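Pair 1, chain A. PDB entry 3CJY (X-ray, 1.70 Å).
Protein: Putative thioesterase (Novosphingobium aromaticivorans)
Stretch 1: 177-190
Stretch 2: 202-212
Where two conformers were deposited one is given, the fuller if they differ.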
# COMPACT_ATOMS: atom_id res chain seq x y z
N ASP A 177 -16.53 0.28 10.66
CA ASP A 177 -15.99 1.60 10.34
C ASP A 177 -14.50 1.54 9.98
O ASP A 177 -13.90 0.45 9.95
CB ASP A 177 -16.27 2.62 11.46
CG ASP A 177 -15.63 2.25 12.79
OD1 ASP A 177 -14.86 1.27 12.90
OD2 ASP A 177 -15.93 2.94 13.77
N ALA A 178 -13.88 2.71 9.78
CA ALA A 178 -12.49 2.78 9.35
C ALA A 178 -11.55 2.08 10.37
O ALA A 178 -10.63 1.33 9.98
CB ALA A 178 -12.10 4.20 9.12
N ALA A 179 -11.86 2.28 11.65
CA ALA A 179 -11.06 1.70 12.75
C ALA A 179 -11.12 0.17 12.69
O ALA A 179 -10.08 -0.52 12.68
CB ALA A 179 -11.52 2.19 14.09
N SER A 180 -12.33 -0.35 12.56
CA SER A 180 -12.52 -1.79 12.48
C SER A 180 -11.82 -2.38 11.27
O SER A 180 -11.19 -3.40 11.35
CB SER A 180 -14.02 -2.18 12.45
OG SER A 180 -14.61 -1.88 13.70
N LEU A 181 -11.96 -1.72 10.13
CA LEU A 181 -11.33 -2.20 8.88
C LEU A 181 -9.76 -2.19 8.99
O LEU A 181 -9.09 -3.12 8.60
CB LEU A 181 -11.85 -1.36 7.70
CG LEU A 181 -13.35 -1.51 7.38
CD1 LEU A 181 -13.80 -0.44 6.40
CD2 LEU A 181 -13.66 -2.95 6.90
N ALA A 182 -9.22 -1.13 9.60
CA ALA A 182 -7.79 -1.04 9.79
C ALA A 182 -7.33 -2.22 10.65
O ALA A 182 -6.30 -2.81 10.41
CB ALA A 182 -7.40 0.30 10.45
N MSE A 183 -8.11 -2.56 11.66
CA MSE A 183 -7.72 -3.63 12.58
C MSE A 183 -7.78 -4.99 11.83
O MSE A 183 -6.87 -5.80 11.92
CB MSE A 183 -8.56 -3.57 13.85
CG MSE A 183 -7.95 -2.52 14.78
SE MSE A 183 -8.92 -2.21 16.46
CE MSE A 183 -10.18 -1.26 15.76
N PHE A 184 -8.86 -5.22 11.09
CA PHE A 184 -9.02 -6.48 10.38
C PHE A 184 -8.01 -6.68 9.25
O PHE A 184 -7.62 -7.81 8.90
CB PHE A 184 -10.45 -6.63 9.84
CG PHE A 184 -11.49 -6.84 10.92
CD1 PHE A 184 -11.14 -7.33 12.18
CD2 PHE A 184 -12.84 -6.71 10.62
CE1 PHE A 184 -12.15 -7.66 13.12
CE2 PHE A 184 -13.84 -6.99 11.58
CZ PHE A 184 -13.46 -7.44 12.84
N ALA A 185 -7.58 -5.56 8.64
CA ALA A 185 -6.56 -5.56 7.60
C ALA A 185 -5.24 -6.12 8.14
O ALA A 185 -4.47 -6.72 7.42
CB ALA A 185 -6.32 -4.11 7.01
N ASP A 186 -4.98 -5.90 9.43
CA ASP A 186 -3.73 -6.36 10.05
C ASP A 186 -3.78 -7.80 10.58
O ASP A 186 -3.00 -8.19 11.46
CB ASP A 186 -3.26 -5.39 11.11
CG ASP A 186 -1.78 -5.59 11.49
OD1 ASP A 186 -0.95 -5.82 10.61
OD2 ASP A 186 -1.46 -5.52 12.70
N PHE A 187 -4.65 -8.61 9.99
CA PHE A 187 -4.65 -10.04 10.21
C PHE A 187 -3.70 -10.78 9.21
O PHE A 187 -3.54 -11.98 9.25
CB PHE A 187 -6.06 -10.60 10.13
CG PHE A 187 -6.82 -10.55 11.43
CD1 PHE A 187 -7.08 -9.34 12.05
CD2 PHE A 187 -7.30 -11.74 11.99
CE1 PHE A 187 -7.75 -9.28 13.24
CE2 PHE A 187 -8.02 -11.69 13.19
CZ PHE A 187 -8.25 -10.45 13.80
N LEU A 188 -3.01 -10.01 8.38
CA LEU A 188 -2.10 -10.63 7.40
C LEU A 188 -0.98 -11.44 8.05
O LEU A 188 -0.53 -12.39 7.45
CB LEU A 188 -1.53 -9.63 6.38
CG LEU A 188 -2.44 -9.38 5.19
CD1 LEU A 188 -2.05 -8.14 4.42
CD2 LEU A 188 -2.48 -10.63 4.28
N PRO A 189 -0.47 -11.02 9.23
CA PRO A 189 0.55 -11.92 9.83
C PRO A 189 0.05 -13.37 10.05
O PRO A 189 0.80 -14.33 9.93
CB PRO A 189 0.95 -11.18 11.11
CG PRO A 189 0.67 -9.73 10.80
CD PRO A 189 -0.56 -9.73 9.96
N ILE A 190 -1.24 -13.55 10.29
CA ILE A 190 -1.83 -14.88 10.46
C ILE A 190 -1.79 -15.60 9.12
O ILE A 190 -1.43 -16.76 9.04
CB ILE A 190 -3.27 -14.78 11.03
CG1 ILE A 190 -3.23 -14.26 12.48
CG2 ILE A 190 -3.96 -16.13 10.95
CD1 ILE A 190 -4.57 -13.95 13.03
N GLY A 202 5.95 -13.66 10.95
CA GLY A 202 6.73 -12.41 10.89
C GLY A 202 6.07 -11.20 11.50
O GLY A 202 4.92 -11.23 11.94
N ASN A 203 6.85 -10.15 11.57
CA ASN A 203 6.40 -8.88 12.09
C ASN A 203 6.22 -7.89 10.96
O ASN A 203 7.03 -7.80 10.03
CB ASN A 203 7.41 -8.32 13.06
CG ASN A 203 7.53 -9.17 14.29
OD1 ASN A 203 6.53 -9.61 14.88
ND2 ASN A 203 8.75 -9.44 14.69
N SER A 204 5.17 -7.11 11.07
CA SER A 204 4.88 -6.09 10.05
C SER A 204 5.89 -4.97 10.03
O SER A 204 6.29 -4.43 11.08
CB SER A 204 3.51 -5.46 10.31
OG SER A 204 2.56 -6.45 10.61
N LEU A 205 6.25 -4.55 8.83
CA LEU A 205 7.10 -3.39 8.64
C LEU A 205 6.27 -2.11 8.50
O LEU A 205 6.69 -1.00 8.76
CB LEU A 205 7.93 -3.53 7.34
CG LEU A 205 8.94 -4.65 7.33
CD1 LEU A 205 9.71 -4.50 6.02
CD2 LEU A 205 9.85 -4.49 8.49
N ASP A 206 5.05 -2.32 8.06
CA ASP A 206 4.11 -1.25 7.75
C ASP A 206 2.69 -1.80 7.66
O ASP A 206 2.46 -3.01 7.78
CB ASP A 206 4.44 -0.61 6.43
CG ASP A 206 4.08 -1.51 5.22
OD1 ASP A 206 4.62 -2.62 5.16
OD2 ASP A 206 3.27 -1.09 4.34
N ASN A 207 1.75 -0.87 7.52
CA ASN A 207 0.34 -1.13 7.26
C ASN A 207 -0.13 -0.09 6.22
O ASN A 207 0.20 1.10 6.31
CB ASN A 207 -0.60 -0.96 8.48
CG ASN A 207 -0.82 -2.25 9.31
OD1 ASN A 207 -1.77 -2.30 10.12
ND2 ASN A 207 0.03 -3.26 9.15
N SER A 208 -0.90 -0.56 5.25
CA SER A 208 -1.55 0.29 4.25
C SER A 208 -3.01 -0.09 4.23
O SER A 208 -3.34 -1.27 4.29
CB SER A 208 -0.94 0.08 2.86
OG SER A 208 -1.54 0.92 1.87
N LEU A 209 -3.87 0.93 4.13
CA LEU A 209 -5.36 0.72 4.06
C LEU A 209 -5.98 1.69 3.05
O LEU A 209 -5.66 2.90 3.04
CB LEU A 209 -6.02 0.93 5.43
CG LEU A 209 -7.45 0.46 5.58
CD1 LEU A 209 -7.53 -1.07 5.58
CD2 LEU A 209 -8.14 1.07 6.81
N ARG A 210 -6.86 1.15 2.19
CA ARG A 210 -7.60 1.96 1.23
C ARG A 210 -9.08 1.68 1.45
O ARG A 210 -9.55 0.57 1.21
CB ARG A 210 -7.17 1.61 -0.21
CG ARG A 210 -5.71 1.77 -0.39
CD ARG A 210 -5.22 1.51 -1.80
NE ARG A 210 -3.78 1.45 -1.74
CZ ARG A 210 -3.01 2.52 -1.63
NH1 ARG A 210 -3.57 3.73 -1.70
NH2 ARG A 210 -1.69 2.39 -1.51
N ILE A 211 -9.83 2.70 1.88
CA ILE A 211 -11.22 2.49 2.23
C ILE A 211 -12.15 2.97 1.14
O ILE A 211 -12.02 4.12 0.69
CB ILE A 211 -11.58 3.24 3.52
CG1 ILE A 211 -10.69 2.74 4.66
CG2 ILE A 211 -13.10 3.10 3.84
CD1 ILE A 211 -10.86 3.54 5.95
N THR A 212 -13.03 2.10 0.67
CA THR A 212 -14.08 2.51 -0.28
C THR A 212 -15.39 2.84 0.45
O THR A 212 -16.10 3.77 0.10
CB THR A 212 -14.31 1.45 -1.39
OG1 THR A 212 -13.14 1.37 -2.19
CG2 THR A 212 -15.49 1.81 -2.30
O HOH W 1 -4.23 -1.78 8.90
O HOH W 2 1.16 -5.90 12.81

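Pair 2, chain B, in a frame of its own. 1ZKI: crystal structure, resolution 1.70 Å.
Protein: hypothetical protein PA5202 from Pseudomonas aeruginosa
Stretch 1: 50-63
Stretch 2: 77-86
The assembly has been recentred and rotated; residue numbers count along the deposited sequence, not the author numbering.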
# COMPACT_ATOMS: atom_id res chain seq x y z
N HIS B 50 -18.13 -9.40 -3.68
CA HIS B 50 -17.19 -10.45 -3.29
C HIS B 50 -15.76 -9.90 -3.29
O HIS B 50 -15.38 -9.10 -4.15
CB HIS B 50 -17.30 -11.63 -4.24
CG HIS B 50 -16.70 -12.89 -3.72
ND1 HIS B 50 -15.33 -13.09 -3.64
CD2 HIS B 50 -17.28 -14.04 -3.28
CE1 HIS B 50 -15.10 -14.29 -3.14
NE2 HIS B 50 -16.26 -14.89 -2.91
N GLY B 51 -14.98 -10.32 -2.30
CA GLY B 51 -13.57 -9.93 -2.23
C GLY B 51 -12.80 -10.26 -3.51
O GLY B 51 -11.88 -9.53 -3.87
N GLY B 52 -13.17 -11.35 -4.18
CA GLY B 52 -12.52 -11.70 -5.43
C GLY B 52 -12.81 -10.68 -6.53
O GLY B 52 -11.95 -10.40 -7.36
N ALA B 53 -14.04 -10.15 -6.55
CA ALA B 53 -14.40 -9.14 -7.56
C ALA B 53 -13.65 -7.84 -7.31
O ALA B 53 -13.14 -7.21 -8.24
CB ALA B 53 -15.89 -8.92 -7.57
N LEU B 54 -13.56 -7.46 -6.04
CA LEU B 54 -12.77 -6.29 -5.67
C LEU B 54 -11.29 -6.46 -6.04
O LEU B 54 -10.67 -5.52 -6.57
CB LEU B 54 -12.91 -5.99 -4.19
CG LEU B 54 -14.27 -5.38 -3.81
CD1 LEU B 54 -14.55 -5.44 -2.28
CD2 LEU B 54 -14.40 -3.93 -4.30
N PHE B 55 -10.72 -7.63 -5.77
CA PHE B 55 -9.34 -7.86 -6.15
C PHE B 55 -9.18 -7.81 -7.67
O PHE B 55 -8.20 -7.26 -8.17
CB PHE B 55 -8.84 -9.19 -5.60
CG PHE B 55 -7.44 -9.49 -6.01
CD1 PHE B 55 -6.37 -9.13 -5.19
CD2 PHE B 55 -7.19 -10.10 -7.25
CE1 PHE B 55 -5.05 -9.40 -5.58
CE2 PHE B 55 -5.88 -10.37 -7.66
CZ PHE B 55 -4.80 -10.03 -6.82
N SER B 56 -10.12 -8.41 -8.41
CA SER B 56 -10.05 -8.43 -9.88
C SER B 56 -10.04 -7.00 -10.41
O SER B 56 -9.24 -6.65 -11.26
CB SER B 56 -11.23 -9.22 -10.45
OG SER B 56 -11.15 -10.58 -10.05
N LEU B 57 -10.92 -6.17 -9.87
CA LEU B 57 -10.93 -4.76 -10.19
C LEU B 57 -9.55 -4.14 -9.94
O LEU B 57 -8.98 -3.47 -10.84
CB LEU B 57 -11.98 -4.06 -9.34
CG LEU B 57 -11.92 -2.54 -9.31
CD1 LEU B 57 -12.19 -1.96 -10.71
CD2 LEU B 57 -12.93 -2.04 -8.28
N MSE B 58 -8.98 -4.39 -8.76
CA MSE B 58 -7.68 -3.82 -8.43
C MSE B 58 -6.58 -4.29 -9.39
O MSE B 58 -5.81 -3.49 -9.90
CB MSE B 58 -7.30 -4.13 -6.98
CG MSE B 58 -5.99 -3.48 -6.59
SE MSE B 58 -5.72 -3.71 -4.70
CE MSE B 58 -7.20 -2.58 -4.10
N ASP B 59 -6.51 -5.60 -9.63
CA ASP B 59 -5.46 -6.15 -10.51
C ASP B 59 -5.54 -5.54 -11.92
O ASP B 59 -4.52 -5.15 -12.52
CB ASP B 59 -5.58 -7.68 -10.56
CG ASP B 59 -4.54 -8.30 -11.47
OD1 ASP B 59 -3.32 -8.17 -11.20
OD2 ASP B 59 -4.93 -8.87 -12.49
N VAL B 60 -6.76 -5.42 -12.44
CA VAL B 60 -6.94 -4.83 -13.77
C VAL B 60 -6.52 -3.37 -13.81
O VAL B 60 -5.83 -2.95 -14.74
CB VAL B 60 -8.38 -5.04 -14.28
CG1 VAL B 60 -8.66 -4.18 -15.51
CG2 VAL B 60 -8.61 -6.56 -14.59
N THR B 61 -6.94 -2.59 -12.81
CA THR B 61 -6.57 -1.17 -12.74
C THR B 61 -5.04 -1.00 -12.63
O THR B 61 -4.46 -0.15 -13.28
CB THR B 61 -7.26 -0.47 -11.55
OG1 THR B 61 -8.66 -0.79 -11.56
CG2 THR B 61 -7.11 1.06 -11.69
N MSE B 62 -4.41 -1.82 -11.78
CA MSE B 62 -2.95 -1.80 -11.66
C MSE B 62 -2.26 -2.13 -12.99
O MSE B 62 -1.30 -1.48 -13.35
CB MSE B 62 -2.49 -2.75 -10.56
CG MSE B 62 -2.84 -2.28 -9.17
SE MSE B 62 -2.23 -3.75 -7.96
CE MSE B 62 -2.18 -2.73 -6.30
N GLY B 63 -2.77 -3.13 -13.72
CA GLY B 63 -2.20 -3.47 -15.03
C GLY B 63 -2.27 -2.30 -16.02
O GLY B 63 -1.32 -2.05 -16.77
N VAL B 77 3.30 -8.12 -16.39
CA VAL B 77 2.41 -9.11 -15.78
C VAL B 77 2.56 -9.04 -14.26
O VAL B 77 3.64 -8.71 -13.76
CB VAL B 77 2.70 -10.56 -16.27
CG1 VAL B 77 2.45 -10.67 -17.78
CG2 VAL B 77 4.12 -10.98 -15.93
N THR B 78 1.47 -9.33 -13.55
CA THR B 78 1.49 -9.31 -12.10
C THR B 78 2.42 -10.41 -11.55
O THR B 78 2.25 -11.60 -11.89
CB THR B 78 0.08 -9.52 -11.52
OG1 THR B 78 -0.88 -8.75 -12.27
CG2 THR B 78 0.04 -9.12 -10.05
N LEU B 79 3.40 -10.03 -10.72
CA LEU B 79 4.15 -11.01 -9.96
C LEU B 79 3.41 -11.37 -8.67
O LEU B 79 3.32 -12.54 -8.30
CB LEU B 79 5.55 -10.51 -9.58
CG LEU B 79 6.66 -10.45 -10.63
CD1 LEU B 79 7.89 -9.86 -9.98
CD2 LEU B 79 6.94 -11.86 -11.18
N GLU B 80 2.91 -10.35 -7.97
CA GLU B 80 2.24 -10.56 -6.68
C GLU B 80 1.41 -9.34 -6.35
O GLU B 80 1.66 -8.27 -6.87
CB GLU B 80 3.26 -10.83 -5.56
CG GLU B 80 4.23 -9.66 -5.25
CD GLU B 80 3.63 -8.62 -4.30
OE1 GLU B 80 2.85 -8.99 -3.40
OE2 GLU B 80 3.94 -7.40 -4.46
N CYS B 81 0.46 -9.51 -5.45
CA CYS B 81 -0.36 -8.38 -4.98
C CYS B 81 -0.88 -8.69 -3.59
O CYS B 81 -1.09 -9.86 -3.26
CB CYS B 81 -1.53 -8.14 -5.93
SG CYS B 81 -2.37 -6.58 -5.62
N LYS B 82 -1.12 -7.64 -2.81
CA LYS B 82 -1.63 -7.76 -1.46
C LYS B 82 -2.74 -6.74 -1.32
O LYS B 82 -2.56 -5.60 -1.70
CB LYS B 82 -0.52 -7.44 -0.45
CG LYS B 82 -0.93 -7.53 1.04
CD LYS B 82 -1.20 -6.15 1.64
CE LYS B 82 -1.04 -6.20 3.17
NZ LYS B 82 -2.18 -6.83 3.83
N ILE B 83 -3.87 -7.17 -0.76
CA ILE B 83 -5.05 -6.30 -0.63
C ILE B 83 -5.57 -6.33 0.80
O ILE B 83 -5.51 -7.38 1.45
CB ILE B 83 -6.19 -6.78 -1.63
CG1 ILE B 83 -7.38 -5.81 -1.63
CG2 ILE B 83 -6.67 -8.23 -1.31
CD1 ILE B 83 -8.33 -6.04 -2.79
N ASN B 84 -6.06 -5.19 1.29
CA ASN B 84 -6.84 -5.13 2.54
C ASN B 84 -8.25 -4.75 2.20
O ASN B 84 -8.48 -3.84 1.41
CB ASN B 84 -6.29 -4.07 3.49
CG ASN B 84 -5.27 -4.62 4.43
OD1 ASN B 84 -5.59 -4.96 5.60
ND2 ASN B 84 -4.07 -4.74 3.95
N TYR B 85 -9.19 -5.43 2.83
CA TYR B 85 -10.62 -5.13 2.68
C TYR B 85 -11.06 -4.32 3.87
O TYR B 85 -10.91 -4.74 5.02
CB TYR B 85 -11.42 -6.43 2.61
CG TYR B 85 -11.03 -7.26 1.41
CD1 TYR B 85 -11.48 -6.91 0.14
CD2 TYR B 85 -10.20 -8.37 1.55
CE1 TYR B 85 -11.11 -7.66 -0.99
CE2 TYR B 85 -9.83 -9.15 0.43
CZ TYR B 85 -10.29 -8.77 -0.83
OH TYR B 85 -9.94 -9.52 -1.93
N ILE B 86 -11.63 -3.16 3.60
CA ILE B 86 -11.91 -2.23 4.70
C ILE B 86 -13.39 -2.21 5.06
O ILE B 86 -13.75 -2.31 6.24
CB ILE B 86 -11.32 -0.83 4.40
CG1 ILE B 86 -9.79 -0.93 4.55
CG2 ILE B 86 -11.93 0.23 5.33
CD1 ILE B 86 -9.02 0.11 3.82

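The sharpest difference lies at one matched position beside the strand, where the CA-to-CB bond points sideways in both pairs: Ala A182 in pair 1 is Phe B55 in pair 2. Ala A182 CB lies 3.8 Å from Leu A209 CD2, whereas the phenylalanine ring, with chi1 t, spreads along the strand and touches Cys B81 (Phe B55 CE1 to Cys B81 CB, 3.8 Å) and, at the ring edge, Ile B83 (Phe B55 CD1 to Ile B83 CG2, 4.0 Å). Ala A182 CA and Leu A209 CA are 6.5 Å apart; Phe B55 CA and Ile B83 CA are 7.2 Å apart.

The frame is otherwise common. A helix crosses a strand at 134° in pair 1 and 123° in pair 2, with axes 9.0 and 9.4 Å apart at closest approach, and 14 central residues superpose with an RMSD of 0.6 Å. Leu A181 matches Leu B54, both m,t, and Leu A209 matches Ile B83, with side-chain centres 0.7 Å apart. Each strand residue of the latter match points toward the helix, but the helix meets it differently: Ala A185 CB lies 3.6 Å from Leu A209 CD1, while the matching selenomethionine, Met B58, brings its CE to 3.9 Å from Ile B83 CD1.

At the start of the helix, Ala A178 packs on Ile A211 (Ala A178 CB to Ile A211 CD1, 3.5 Å). Gly B51 takes the place of Ala A178 and Tyr B85 that of Ile A211, and here a hydrogen bond takes the place of that contact: Tyr B85 OH donates to Gly B51 O at 2.7 Å. The tyrosine ring occupies the space beside the glycine; an ideal CB on Gly B51 would stand a tight 3.2 Å from Tyr B85 CZ.

The matched aspartates, Asp A186 and Asp B59, both have chi1 t and turn their ends nearer the strand, yet choose different partners. Asn A207 ND2 donates to Asp A186 OD1 at 3.1 Å, and water 2 donates to both Asp A186 OD2 (2.6 Å) and Ser A204 OG (2.7 Å). In pair 2, Thr B78, the match of Ser A204, binds directly, Thr B78 OG1 donating to Asp B59 OD1 at 2.7 Å. Asn A207 becomes Cys B81, whose SG instead meets the second selenomethionine (Met B62 SE to Cys B81 SG, 3.7 Å). Asn A207 OD1 also receives water 1 at 2.8 Å; that water donates to Ala A182 O, likewise at 2.8 Å, linking strand to helix.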